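PDB 6W0P: kojibiose phosphorylase from Gut metagenome, which belongs to glycoside hydrolase family 65, whose members join an N-terminal beta-sandwich domain to a helical catalytic domain and a small C-terminal beta domain. Local coordinates for residues Val89-Lys93 against Ser142-Asp146; Asp550-Asp554 against Tyr612-Arg616; Lys586-Met592 against Leu623-His628. One frame throughout, in Å; residues are numbered along the deposited sequence.

Interaction 1 of 3, residues Val89-Lys93 against Ser142-Asp146; sequences VNFFK and SRLLD
With chi1 at -77°, Phe-92 has its CG anti to the carbonyl carbon and its ring directed at the strand opposite; Arg-143 puts its CG between the backbone N and the carbonyl carbon (chi1 51°) and then bends at chi3, which brings the end of the chain flat over that ring. CD of Arg-143 sits almost straight above the ring, 3.5 Å from the centroid of Phe-92, a CH-pi contact, while CB touches the far end of the ring at CZ and CE1. Further out the guanidinium turns nearly parallel to the ring, the planes 11° apart, and NE of Arg-143 comes to 3.3 Å from CD2 of Phe-92 near the rim. The opposite face of the same ring is covered by CE1 of Phe-91, so Phe-92 is sandwiched between an arginine and a second phenylalanine. Leu-145 adds its CD2, 4.0 Å from CZ of Phe-92 and 4.2 Å from CZ of Phe-91, where it meets the Phe-91 ring at the edge. The loop is shaped by an Asx turn: Phe-92 N donates to Asn-90 OD1 at 3.2 Å. The charge of Arg-143 is met by a salt bridge from NH1 to Asp-47, and Phe-45 offers it a cation-pi partner. This buried contact lies in the N-terminal domain, where the loop between strands 83-85 and 94-98 packs on strand 135-145 of the large antiparallel sheet; strand 152-161 runs alongside, strand 40-42 touches both phenylalanines, and helix 282-300 packs against Leu-144.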
ATOM      1  N   VAL A  89     -26.709 -11.506 -17.603  1.00 34.16           N
ATOM      2  CA  VAL A  89     -27.264 -12.437 -18.616  1.00 35.10           C
ATOM      3  C   VAL A  89     -26.888 -11.942 -20.016  1.00 34.40           C
ATOM      4  O   VAL A  89     -27.239 -10.810 -20.385  1.00 34.31           O
ATOM      5  CB  VAL A  89     -28.778 -12.629 -18.413  1.00 36.49           C
ATOM      6  CG1 VAL A  89     -29.551 -11.310 -18.435  1.00 36.55           C
ATOM      7  CG2 VAL A  89     -29.351 -13.632 -19.405  1.00 37.32           C
ATOM      8  N   ASN A  90     -26.185 -12.780 -20.773  1.00 34.43           N
ATOM      9  CA  ASN A  90     -25.982 -12.578 -22.234  1.00 34.21           C
ATOM     10  C   ASN A  90     -27.279 -12.974 -22.960  1.00 33.97           C
ATOM     11  O   ASN A  90     -27.545 -14.188 -23.037  1.00 34.41           O
ATOM     12  CB  ASN A  90     -24.785 -13.396 -22.732  1.00 34.13           C
ATOM     13  CG  ASN A  90     -24.559 -13.250 -24.223  1.00 33.43           C
ATOM     14  OD1 ASN A  90     -25.382 -12.662 -24.923  1.00 32.38           O
ATOM     15  ND2 ASN A  90     -23.432 -13.760 -24.704  1.00 33.70           N
ATOM     16  N   PHE A  91     -28.087 -12.003 -23.407  1.00 33.32           N
ATOM     17  CA  PHE A  91     -29.443 -12.246 -23.984  1.00 32.96           C
ATOM     18  C   PHE A  91     -29.417 -12.064 -25.502  1.00 32.73           C
ATOM     19  O   PHE A  91     -30.480 -12.091 -26.117  1.00 32.64           O
ATOM     20  CB  PHE A  91     -30.492 -11.352 -23.324  1.00 32.92           C
ATOM     21  CG  PHE A  91     -30.177  -9.878 -23.295  1.00 32.94           C
ATOM     22  CD1 PHE A  91     -30.233  -9.110 -24.451  1.00 32.44           C
ATOM     23  CD2 PHE A  91     -29.859  -9.250 -22.098  1.00 33.18           C
ATOM     24  CE1 PHE A  91     -29.934  -7.759 -24.415  1.00 32.38           C
ATOM     25  CE2 PHE A  91     -29.583  -7.894 -22.062  1.00 32.45           C
ATOM     26  CZ  PHE A  91     -29.628  -7.149 -23.216  1.00 32.49           C
ATOM     27  N   PHE A  92     -28.234 -11.873 -26.088  1.00 32.72           N
ATOM     28  CA  PHE A  92     -28.050 -11.748 -27.559  1.00 32.99           C
ATOM     29  C   PHE A  92     -27.365 -13.001 -28.108  1.00 33.28           C
ATOM     30  O   PHE A  92     -27.270 -13.143 -29.345  1.00 32.68           O
ATOM     31  CB  PHE A  92     -27.241 -10.491 -27.893  1.00 32.69           C
ATOM     32  CG  PHE A  92     -27.990  -9.177 -27.810  1.00 32.58           C
ATOM     33  CD1 PHE A  92     -29.309  -9.063 -28.228  1.00 32.92           C
ATOM     34  CD2 PHE A  92     -27.343  -8.028 -27.385  1.00 32.50           C
ATOM     35  CE1 PHE A  92     -29.965  -7.841 -28.183  1.00 32.89           C
ATOM     36  CE2 PHE A  92     -27.996  -6.808 -27.352  1.00 32.27           C
ATOM     37  CZ  PHE A  92     -29.307  -6.718 -27.747  1.00 32.75           C
ATOM     38  N   LYS A  93     -26.935 -13.895 -27.215  1.00 34.02           N
ATOM     39  CA  LYS A  93     -26.167 -15.110 -27.576  1.00 35.26           C
ATOM     40  C   LYS A  93     -26.975 -16.000 -28.525  1.00 35.97           C
ATOM     41  O   LYS A  93     -28.143 -16.315 -28.238  1.00 35.66           O
ATOM     42  CB  LYS A  93     -25.774 -15.925 -26.347  1.00 36.14           C
ATOM     43  CG  LYS A  93     -24.876 -17.108 -26.681  1.00 36.96           C
ATOM     44  CD  LYS A  93     -24.249 -17.720 -25.466  1.00 38.04           C
ATOM     45  CE  LYS A  93     -23.636 -19.073 -25.774  1.00 39.61           C
ATOM     46  NZ  LYS A  93     -23.145 -19.738 -24.550  1.00 40.35           N
ATOM     47  N   SER A 142     -29.223  -7.713 -36.300  1.00 34.78           N
ATOM     48  CA  SER A 142     -29.631  -6.342 -35.929  1.00 34.61           C
ATOM     49  C   SER A 142     -30.007  -6.344 -34.446  1.00 34.62           C
ATOM     50  O   SER A 142     -30.609  -7.341 -34.004  1.00 34.50           O
ATOM     51  CB  SER A 142     -30.746  -5.877 -36.834  1.00 34.11           C
ATOM     52  OG  SER A 142     -30.352  -5.992 -38.199  1.00 33.93           O
ATOM     53  N   ARG A 143     -29.610  -5.315 -33.691  1.00 34.44           N
ATOM     54  CA  ARG A 143     -30.091  -5.172 -32.297  1.00 35.17           C
ATOM     55  C   ARG A 143     -30.252  -3.712 -31.850  1.00 33.35           C
ATOM     56  O   ARG A 143     -29.627  -2.768 -32.414  1.00 32.25           O
ATOM     57  CB  ARG A 143     -29.251  -6.013 -31.331  1.00 37.48           C
ATOM     58  CG  ARG A 143     -27.744  -5.847 -31.409  1.00 38.18           C
ATOM     59  CD  ARG A 143     -27.058  -7.031 -30.751  1.00 39.48           C
ATOM     60  NE  ARG A 143     -25.885  -6.605 -29.997  1.00 41.77           N
ATOM     61  CZ  ARG A 143     -24.876  -7.386 -29.606  1.00 41.52           C
ATOM     62  NH1 ARG A 143     -24.867  -8.669 -29.906  1.00 41.71           N
ATOM     63  NH2 ARG A 143     -23.860  -6.862 -28.933  1.00 40.81           N
ATOM     64  N   LEU A 144     -31.107  -3.592 -30.841  1.00 32.50           N
ATOM     65  CA  LEU A 144     -31.612  -2.360 -30.200  1.00 32.44           C
ATOM     66  C   LEU A 144     -31.704  -2.606 -28.692  1.00 32.44           C
ATOM     67  O   LEU A 144     -32.133  -3.699 -28.288  1.00 32.95           O
ATOM     68  CB  LEU A 144     -33.027  -2.065 -30.707  1.00 32.40           C
ATOM     69  CG  LEU A 144     -33.220  -1.653 -32.157  1.00 32.56           C
ATOM     70  CD1 LEU A 144     -34.708  -1.678 -32.486  1.00 33.28           C
ATOM     71  CD2 LEU A 144     -32.672  -0.265 -32.436  1.00 32.56           C
ATOM     72  N   LEU A 145     -31.378  -1.600 -27.896  1.00 32.45           N
ATOM     73  CA  LEU A 145     -31.891  -1.458 -26.520  1.00 33.55           C
ATOM     74  C   LEU A 145     -32.973  -0.374 -26.567  1.00 33.66           C
ATOM     75  O   LEU A 145     -32.723   0.682 -27.167  1.00 34.57           O
ATOM     76  CB  LEU A 145     -30.733  -1.126 -25.572  1.00 33.42           C
ATOM     77  CG  LEU A 145     -29.558  -2.103 -25.584  1.00 33.69           C
ATOM     78  CD1 LEU A 145     -28.527  -1.724 -24.535  1.00 34.05           C
ATOM     79  CD2 LEU A 145     -30.010  -3.536 -25.350  1.00 34.03           C
ATOM     80  N   ASP A 146     -34.159  -0.663 -26.037  1.00 34.22           N
ATOM     81  CA  ASP A 146     -35.313   0.281 -26.025  1.00 34.99           C
ATOM     82  C   ASP A 146     -34.941   1.467 -25.133  1.00 34.48           C
ATOM     83  O   ASP A 146     -34.633   1.226 -23.970  1.00 34.99           O
ATOM     84  CB  ASP A 146     -36.583  -0.407 -25.526  1.00 35.05           C
ATOM     85  CG  ASP A 146     -37.872   0.326 -25.850  1.00 35.83           C
ATOM     86  OD1 ASP A 146     -37.929   1.572 -25.674  1.00 34.74           O
ATOM     87  OD2 ASP A 146     -38.834  -0.364 -26.251  1.00 37.22           O
TER

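Interaction 2 of 3, residues Asp550-Asp554 against Tyr612-Arg616; sequences DGFFD and YYEPR
Phe-553 and Tyr-612 form an edge-to-face (T-shaped) aromatic pair in which the edge of Phe-553 is turned to the face of Tyr-612, centroids 5.2 Å apart and planes at 70°. The closest approach is CD1 of Phe-553 to OH of Tyr-612, 3.5 Å. Apolar packing is carried by Phe-552, whose CG stands anti to the backbone N (chi1 -171°) and brings CE1 of the ring to the edges of both tyrosines, 4.0 Å from CE1 of Tyr-613 and 4.2 Å from CE2 of Tyr-612. Tyr-612 in turn lays an edge atom, CD2, onto the face of Tyr-613.

The polar bonds run within 612-616 or to residues outside the two segments. Arg-616 NH1 donates to the backbone O of Tyr-612 at 2.9 Å, in the guanidinium plane, which holds the group flat over the face of Tyr-612 away from Phe-553. Its NE makes a salt bridge to Asp-583, and NH2 bonds to Gln-463 of the second subunit. Tyr-613 OH is bonded to Phe-546 O, while from the loop Asp-554 OD2 makes a salt bridge to Lys-467 of the second subunit.

Tyr-612 thus carries a ring edge on one face and a cationic group on the other, and the loop is joined to helix 603-613 by aromatic and apolar contacts, the charged groups reaching on to the dimer interface.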
ATOM      1  N   ASP A 550       1.162  23.867   0.471  1.00 27.09           N
ATOM      2  CA  ASP A 550       2.277  24.418   1.278  1.00 28.07           C
ATOM      3  C   ASP A 550       3.564  23.769   0.774  1.00 27.41           C
ATOM      4  O   ASP A 550       3.600  22.518   0.728  1.00 27.01           O
ATOM      5  CB  ASP A 550       2.087  24.148   2.775  1.00 29.25           C
ATOM      6  CG  ASP A 550       2.829  25.098   3.719  1.00 31.24           C
ATOM      7  OD1 ASP A 550       3.175  26.235   3.306  1.00 31.48           O
ATOM      8  OD2 ASP A 550       2.985  24.723   4.917  1.00 33.59           O
ATOM      9  N   GLY A 551       4.548  24.580   0.387  1.00 27.30           N
ATOM     10  CA  GLY A 551       5.875  24.117  -0.048  1.00 27.42           C
ATOM     11  C   GLY A 551       5.898  23.725  -1.521  1.00 27.71           C
ATOM     12  O   GLY A 551       6.988  23.258  -1.988  1.00 28.39           O
ATOM     13  N   PHE A 552       4.789  23.888  -2.252  1.00 27.01           N
ATOM     14  CA  PHE A 552       4.745  23.530  -3.694  1.00 27.22           C
ATOM     15  C   PHE A 552       5.770  24.335  -4.505  1.00 27.51           C
ATOM     16  O   PHE A 552       6.490  23.709  -5.272  1.00 27.72           O
ATOM     17  CB  PHE A 552       3.379  23.706  -4.351  1.00 26.89           C
ATOM     18  CG  PHE A 552       3.379  23.108  -5.732  1.00 26.66           C
ATOM     19  CD1 PHE A 552       3.809  23.840  -6.826  1.00 26.99           C
ATOM     20  CD2 PHE A 552       3.048  21.778  -5.920  1.00 26.52           C
ATOM     21  CE1 PHE A 552       3.858  23.268  -8.085  1.00 27.01           C
ATOM     22  CE2 PHE A 552       3.095  21.206  -7.178  1.00 26.37           C
ATOM     23  CZ  PHE A 552       3.503  21.955  -8.259  1.00 26.69           C
ATOM     24  N   PHE A 553       5.807  25.662  -4.384  1.00 28.18           N
ATOM     25  CA  PHE A 553       6.660  26.560  -5.219  1.00 28.99           C
ATOM     26  C   PHE A 553       8.144  26.204  -5.098  1.00 29.32           C
ATOM     27  O   PHE A 553       8.858  26.359  -6.103  1.00 29.57           O
ATOM     28  CB  PHE A 553       6.517  28.028  -4.800  1.00 29.06           C
ATOM     29  CG  PHE A 553       5.210  28.681  -5.152  1.00 29.32           C
ATOM     30  CD1 PHE A 553       4.457  28.238  -6.230  1.00 29.15           C
ATOM     31  CD2 PHE A 553       4.772  29.799  -4.449  1.00 29.80           C
ATOM     32  CE1 PHE A 553       3.285  28.881  -6.593  1.00 29.03           C
ATOM     33  CE2 PHE A 553       3.597  30.444  -4.812  1.00 29.77           C
ATOM     34  CZ  PHE A 553       2.845  29.968  -5.866  1.00 29.63           C
ATOM     35  N   ASP A 554       8.577  25.761  -3.909  1.00 29.48           N
ATOM     36  CA  ASP A 554      10.006  25.526  -3.561  1.00 29.62           C
ATOM     37  C   ASP A 554      10.452  24.102  -3.920  1.00 29.41           C
ATOM     38  O   ASP A 554      11.645  23.816  -3.758  1.00 30.01           O
ATOM     39  CB  ASP A 554      10.299  25.872  -2.091  1.00 29.38           C
ATOM     40  CG  ASP A 554      11.709  26.422  -1.920  1.00 29.59           C
ATOM     41  OD1 ASP A 554      12.152  27.158  -2.817  1.00 29.52           O
ATOM     42  OD2 ASP A 554      12.380  26.063  -0.945  1.00 29.27           O
ATOM     43  N   TYR A 612       1.858  29.698 -14.824  1.00 29.34           N
ATOM     44  CA  TYR A 612       2.674  28.941 -13.838  1.00 29.29           C
ATOM     45  C   TYR A 612       2.383  27.425 -13.933  1.00 28.85           C
ATOM     46  O   TYR A 612       3.347  26.661 -13.955  1.00 28.31           O
ATOM     47  CB  TYR A 612       2.484  29.454 -12.410  1.00 29.28           C
ATOM     48  CG  TYR A 612       3.449  28.799 -11.459  1.00 29.59           C
ATOM     49  CD1 TYR A 612       4.715  29.311 -11.246  1.00 29.76           C
ATOM     50  CD2 TYR A 612       3.116  27.599 -10.843  1.00 29.21           C
ATOM     51  CE1 TYR A 612       5.612  28.671 -10.403  1.00 30.36           C
ATOM     52  CE2 TYR A 612       3.985  26.964  -9.980  1.00 29.43           C
ATOM     53  CZ  TYR A 612       5.232  27.506  -9.748  1.00 29.85           C
ATOM     54  OH  TYR A 612       6.086  26.823  -8.940  1.00 29.93           O
ATOM     55  N   TYR A 613       1.119  26.999 -14.004  1.00 28.92           N
ATOM     56  CA  TYR A 613       0.709  25.580 -13.816  1.00 28.31           C
ATOM     57  C   TYR A 613       0.611  24.787 -15.124  1.00 28.48           C
ATOM     58  O   TYR A 613       0.978  23.601 -15.075  1.00 27.65           O
ATOM     59  CB  TYR A 613      -0.568  25.516 -12.988  1.00 28.14           C
ATOM     60  CG  TYR A 613      -0.329  25.851 -11.538  1.00 27.74           C
ATOM     61  CD1 TYR A 613       0.449  25.041 -10.729  1.00 27.72           C
ATOM     62  CD2 TYR A 613      -0.863  26.992 -10.975  1.00 28.03           C
ATOM     63  CE1 TYR A 613       0.684  25.361  -9.402  1.00 27.60           C
ATOM     64  CE2 TYR A 613      -0.652  27.313  -9.648  1.00 27.99           C
ATOM     65  CZ  TYR A 613       0.136  26.504  -8.861  1.00 27.35           C
ATOM     66  OH  TYR A 613       0.336  26.856  -7.563  1.00 27.88           O
ATOM     67  N   GLU A 614       0.132  25.368 -16.228  1.00 29.49           N
ATOM     68  CA  GLU A 614       0.020  24.635 -17.515  1.00 30.84           C
ATOM     69  C   GLU A 614       1.368  23.993 -17.879  1.00 30.53           C
ATOM     70  O   GLU A 614       1.386  22.810 -18.183  1.00 30.23           O
ATOM     71  CB  GLU A 614      -0.520  25.534 -18.635  1.00 33.02           C
ATOM     72  CG  GLU A 614      -0.737  24.820 -19.966  1.00 34.59           C
ATOM     73  CD  GLU A 614       0.502  24.341 -20.716  1.00 36.24           C
ATOM     74  OE1 GLU A 614       1.407  25.151 -20.899  1.00 36.19           O
ATOM     75  OE2 GLU A 614       0.565  23.102 -21.082  1.00 40.43           O
ATOM     76  N   PRO A 615       2.531  24.698 -17.894  1.00 30.80           N
ATOM     77  CA  PRO A 615       3.800  24.065 -18.301  1.00 30.79           C
ATOM     78  C   PRO A 615       4.430  23.058 -17.309  1.00 30.54           C
ATOM     79  O   PRO A 615       5.343  22.327 -17.699  1.00 29.54           O
ATOM     80  CB  PRO A 615       4.768  25.240 -18.531  1.00 30.89           C
ATOM     81  CG  PRO A 615       4.175  26.406 -17.754  1.00 31.56           C
ATOM     82  CD  PRO A 615       2.677  26.146 -17.659  1.00 31.12           C
ATOM     83  N   ARG A 616       3.922  23.003 -16.071  1.00 30.32           N
ATOM     84  CA  ARG A 616       4.265  21.948 -15.085  1.00 30.18           C
ATOM     85  C   ARG A 616       3.297  20.760 -15.164  1.00 30.56           C
ATOM     86  O   ARG A 616       3.499  19.805 -14.389  1.00 30.86           O
ATOM     87  CB  ARG A 616       4.253  22.546 -13.681  1.00 29.83           C
ATOM     88  CG  ARG A 616       5.277  23.656 -13.506  1.00 30.10           C
ATOM     89  CD  ARG A 616       5.343  24.194 -12.097  1.00 30.07           C
ATOM     90  NE  ARG A 616       6.614  24.863 -11.859  1.00 30.48           N
ATOM     91  CZ  ARG A 616       6.912  26.089 -12.295  1.00 31.33           C
ATOM     92  NH1 ARG A 616       6.036  26.779 -13.013  1.00 31.35           N
ATOM     93  NH2 ARG A 616       8.088  26.621 -12.013  1.00 31.61           N
TER

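Interaction 3 of 3, residues Lys586-Met592 against Leu623-His628; sequences KQPDVLM and LSPSIH
Pro-588 and Ile-627 have the most surface buried here, and they meet directly: CG of Pro-588 lies 3.7 Å from CB of Ile-627, the proline ring crossing the branched side chain at a slant. Ile-627 holds its CG1 anti to the carbonyl carbon (chi1 -62°) and its CG2 beside it, so both branches reach the proline, CG2 touching CB as well as CG. The CG1 branch also passes the sulfur of Met-592, at 4.4 Å between SD and CG1. The other end of the proline ring rests on Ser-624, where CD of Pro-588 is 3.6 Å from OG of Ser-624.

Gln-587, next in buried surface, runs beside Leu-623, both side chains pointing the same way, and its NE2 comes to 3.6 Å from CD2 of Leu-623. The ring of His-628 slants toward the proline, with CE1 at 3.4 Å from CG of Pro-588, while CD1 of Leu-591 meets it at NE2, 3.5 Å away. A bond within the helix fixes the turn of this ring: His-628 ND1 donates to Ser-624 O at 2.9 Å, nearly straight at 167°, with the acceptor in the ring plane but the donor well above the carbonyl plane. The same oxygen also accepts the backbone N-H of His-628, so two donors of one residue grip it. Ser-624 OG is hydrogen-bonded to His-619, whose ring also stands edge-to-face to that of His-628.

Within the helical catalytic domain, the contact joins the first turn of helix 590-596 and the proline before it to helix 624-634. Helix 351-361 packs on Met-592, Leu-623 and Ile-627, helix 666-680 on Leu-623 and Ser-626, and helix 603-613 on Val-590 and Leu-591.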
ATOM      1  N   LYS A 586      -0.178  16.223 -12.397  1.00 28.30           N
ATOM      2  CA  LYS A 586      -0.918  15.240 -13.206  1.00 28.62           C
ATOM      3  C   LYS A 586      -2.014  15.956 -13.995  1.00 27.98           C
ATOM      4  O   LYS A 586      -2.179  15.671 -15.170  1.00 26.92           O
ATOM      5  CB  LYS A 586      -1.481  14.153 -12.298  1.00 29.70           C
ATOM      6  CG  LYS A 586      -2.228  13.033 -13.013  1.00 30.53           C
ATOM      7  CD  LYS A 586      -2.799  12.081 -11.987  1.00 32.10           C
ATOM      8  CE  LYS A 586      -3.752  11.059 -12.549  1.00 33.25           C
ATOM      9  NZ  LYS A 586      -2.960  10.076 -13.308  1.00 34.89           N
ATOM     10  N   GLN A 587      -2.763  16.836 -13.349  1.00 27.79           N
ATOM     11  CA  GLN A 587      -4.022  17.345 -13.928  1.00 27.69           C
ATOM     12  C   GLN A 587      -4.377  18.633 -13.204  1.00 27.74           C
ATOM     13  O   GLN A 587      -3.766  18.975 -12.203  1.00 27.53           O
ATOM     14  CB  GLN A 587      -5.103  16.273 -13.807  1.00 27.99           C
ATOM     15  CG  GLN A 587      -5.514  15.958 -12.361  1.00 28.41           C
ATOM     16  CD  GLN A 587      -6.360  14.703 -12.267  1.00 28.20           C
ATOM     17  OE1 GLN A 587      -5.845  13.600 -12.203  1.00 28.46           O
ATOM     18  NE2 GLN A 587      -7.674  14.861 -12.225  1.00 27.94           N
ATOM     19  N   PRO A 588      -5.371  19.385 -13.701  1.00 27.25           N
ATOM     20  CA  PRO A 588      -5.761  20.631 -13.054  1.00 27.35           C
ATOM     21  C   PRO A 588      -6.021  20.456 -11.555  1.00 27.09           C
ATOM     22  O   PRO A 588      -6.795  19.592 -11.164  1.00 27.50           O
ATOM     23  CB  PRO A 588      -7.026  21.026 -13.815  1.00 27.55           C
ATOM     24  CG  PRO A 588      -6.803  20.422 -15.186  1.00 27.79           C
ATOM     25  CD  PRO A 588      -6.134  19.090 -14.920  1.00 27.27           C
ATOM     26  N   ASP A 589      -5.386  21.298 -10.746  1.00 26.54           N
ATOM     27  CA  ASP A 589      -5.626  21.370  -9.284  1.00 26.37           C
ATOM     28  C   ASP A 589      -6.072  22.807  -8.986  1.00 26.32           C
ATOM     29  O   ASP A 589      -7.289  23.038  -8.898  1.00 25.91           O
ATOM     30  CB  ASP A 589      -4.384  20.838  -8.564  1.00 26.39           C
ATOM     31  CG  ASP A 589      -4.623  20.423  -7.135  1.00 26.68           C
ATOM     32  OD1 ASP A 589      -5.107  21.294  -6.374  1.00 27.77           O
ATOM     33  OD2 ASP A 589      -4.329  19.227  -6.787  1.00 26.09           O
ATOM     34  N   VAL A 590      -5.143  23.767  -8.979  1.00 26.40           N
ATOM     35  CA  VAL A 590      -5.494  25.216  -8.896  1.00 26.34           C
ATOM     36  C   VAL A 590      -6.435  25.552 -10.064  1.00 26.31           C
ATOM     37  O   VAL A 590      -7.467  26.229  -9.841  1.00 26.33           O
ATOM     38  CB  VAL A 590      -4.239  26.100  -8.913  1.00 26.41           C
ATOM     39  CG1 VAL A 590      -4.586  27.565  -9.178  1.00 27.17           C
ATOM     40  CG2 VAL A 590      -3.445  25.951  -7.638  1.00 26.44           C
ATOM     41  N   LEU A 591      -6.080  25.123 -11.276  1.00 26.33           N
ATOM     42  CA  LEU A 591      -6.814  25.488 -12.522  1.00 26.41           C
ATOM     43  C   LEU A 591      -8.190  24.814 -12.521  1.00 26.48           C
ATOM     44  O   LEU A 591      -9.108  25.314 -13.204  1.00 26.65           O
ATOM     45  CB  LEU A 591      -5.980  25.092 -13.746  1.00 26.12           C
ATOM     46  CG  LEU A 591      -4.737  25.939 -14.013  1.00 26.47           C
ATOM     47  CD1 LEU A 591      -4.247  25.730 -15.442  1.00 26.35           C
ATOM     48  CD2 LEU A 591      -4.991  27.428 -13.750  1.00 26.49           C
ATOM     49  N   MET A 592      -8.334  23.714 -11.779  1.00 26.49           N
ATOM     50  CA  MET A 592      -9.647  23.061 -11.585  1.00 26.58           C
ATOM     51  C   MET A 592     -10.584  24.007 -10.808  1.00 26.99           C
ATOM     52  O   MET A 592     -11.683  24.243 -11.286  1.00 27.63           O
ATOM     53  CB  MET A 592      -9.510  21.748 -10.818  1.00 26.21           C
ATOM     54  CG  MET A 592     -10.751  20.916 -10.902  1.00 26.07           C
ATOM     55  SD  MET A 592     -10.988  20.349 -12.607  1.00 25.96           S
ATOM     56  CE  MET A 592     -12.723  19.918 -12.560  1.00 26.03           C
ATOM     57  N   LEU A 623      -8.896  14.252 -18.234  1.00 42.21           N
ATOM     58  CA  LEU A 623      -9.557  15.411 -17.583  1.00 41.55           C
ATOM     59  C   LEU A 623      -8.827  16.723 -17.937  1.00 39.24           C
ATOM     60  O   LEU A 623      -9.474  17.788 -17.949  1.00 39.91           O
ATOM     61  CB  LEU A 623      -9.518  15.141 -16.076  1.00 44.03           C
ATOM     62  CG  LEU A 623     -10.575  14.170 -15.541  1.00 46.37           C
ATOM     63  CD1 LEU A 623     -10.256  12.712 -15.915  1.00 46.92           C
ATOM     64  CD2 LEU A 623     -10.700  14.301 -14.030  1.00 46.16           C
ATOM     65  N   SER A 624      -7.532  16.649 -18.256  1.00 34.61           N
ATOM     66  CA  SER A 624      -6.614  17.814 -18.259  1.00 32.33           C
ATOM     67  C   SER A 624      -6.737  18.644 -19.535  1.00 30.39           C
ATOM     68  O   SER A 624      -6.870  19.849 -19.441  1.00 29.55           O
ATOM     69  CB  SER A 624      -5.206  17.392 -18.000  1.00 32.13           C
ATOM     70  OG  SER A 624      -4.354  18.517 -18.003  1.00 32.65           O
ATOM     71  N   PRO A 625      -6.646  18.074 -20.755  1.00 28.98           N
ATOM     72  CA  PRO A 625      -6.606  18.884 -21.970  1.00 28.45           C
ATOM     73  C   PRO A 625      -7.770  19.864 -22.157  1.00 28.20           C
ATOM     74  O   PRO A 625      -7.534  20.980 -22.586  1.00 27.82           O
ATOM     75  CB  PRO A 625      -6.614  17.832 -23.097  1.00 28.48           C
ATOM     76  CG  PRO A 625      -5.939  16.624 -22.462  1.00 28.54           C
ATOM     77  CD  PRO A 625      -6.473  16.635 -21.047  1.00 28.60           C
ATOM     78  N   SER A 626      -8.990  19.436 -21.842  1.00 27.63           N
ATOM     79  CA  SER A 626     -10.228  20.239 -22.024  1.00 27.48           C
ATOM     80  C   SER A 626     -10.242  21.448 -21.066  1.00 27.35           C
ATOM     81  O   SER A 626     -10.726  22.519 -21.460  1.00 27.65           O
ATOM     82  CB  SER A 626     -11.481  19.367 -21.888  1.00 27.01           C
ATOM     83  OG  SER A 626     -11.656  18.876 -20.561  1.00 26.76           O
ATOM     84  N   ILE A 627      -9.785  21.281 -19.830  1.00 26.94           N
ATOM     85  CA  ILE A 627      -9.801  22.363 -18.812  1.00 27.18           C
ATOM     86  C   ILE A 627      -8.824  23.446 -19.267  1.00 27.44           C
ATOM     87  O   ILE A 627      -9.178  24.626 -19.238  1.00 27.20           O
ATOM     88  CB  ILE A 627      -9.431  21.818 -17.430  1.00 27.09           C
ATOM     89  CG1 ILE A 627     -10.438  20.769 -16.964  1.00 27.24           C
ATOM     90  CG2 ILE A 627      -9.301  22.951 -16.439  1.00 27.45           C
ATOM     91  CD1 ILE A 627     -11.835  21.285 -16.958  1.00 27.64           C
ATOM     92  N   HIS A 628      -7.636  23.034 -19.684  1.00 27.50           N
ATOM     93  CA  HIS A 628      -6.576  23.952 -20.165  1.00 28.53           C
ATOM     94  C   HIS A 628      -7.056  24.645 -21.459  1.00 28.26           C
ATOM     95  O   HIS A 628      -6.804  25.875 -21.604  1.00 27.16           O
ATOM     96  CB  HIS A 628      -5.235  23.186 -20.278  1.00 29.37           C
ATOM     97  CG  HIS A 628      -4.634  22.798 -18.963  1.00 29.57           C
ATOM     98  ND1 HIS A 628      -4.888  21.589 -18.341  1.00 29.72           N
ATOM     99  CD2 HIS A 628      -3.793  23.464 -18.146  1.00 30.26           C
ATOM    100  CE1 HIS A 628      -4.235  21.531 -17.204  1.00 29.52           C
ATOM    101  NE2 HIS A 628      -3.555  22.675 -17.062  1.00 30.08           N
TER

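Interaction 1 comes first along the chain, closing a loop of 48 residues, rich in strand, within the N-terminal beta domain before either of the others opens. The other two lie on the opposite side of the chain's centre, in the catalytic domain. There interaction 2 opens at 550-554, interaction 3 opens at 586-592, and then they close in the same order, so the two loops cross. They also touch, through Tyr-613 against Val-590 and Glu-614 against His-628, with centres about 13 Å apart. Together they tie the successive helices 590-596, 603-613 and 624-634 to one another and to the preceding loop, whereas interaction 1 has its centre about 38 Å from that of interaction 3.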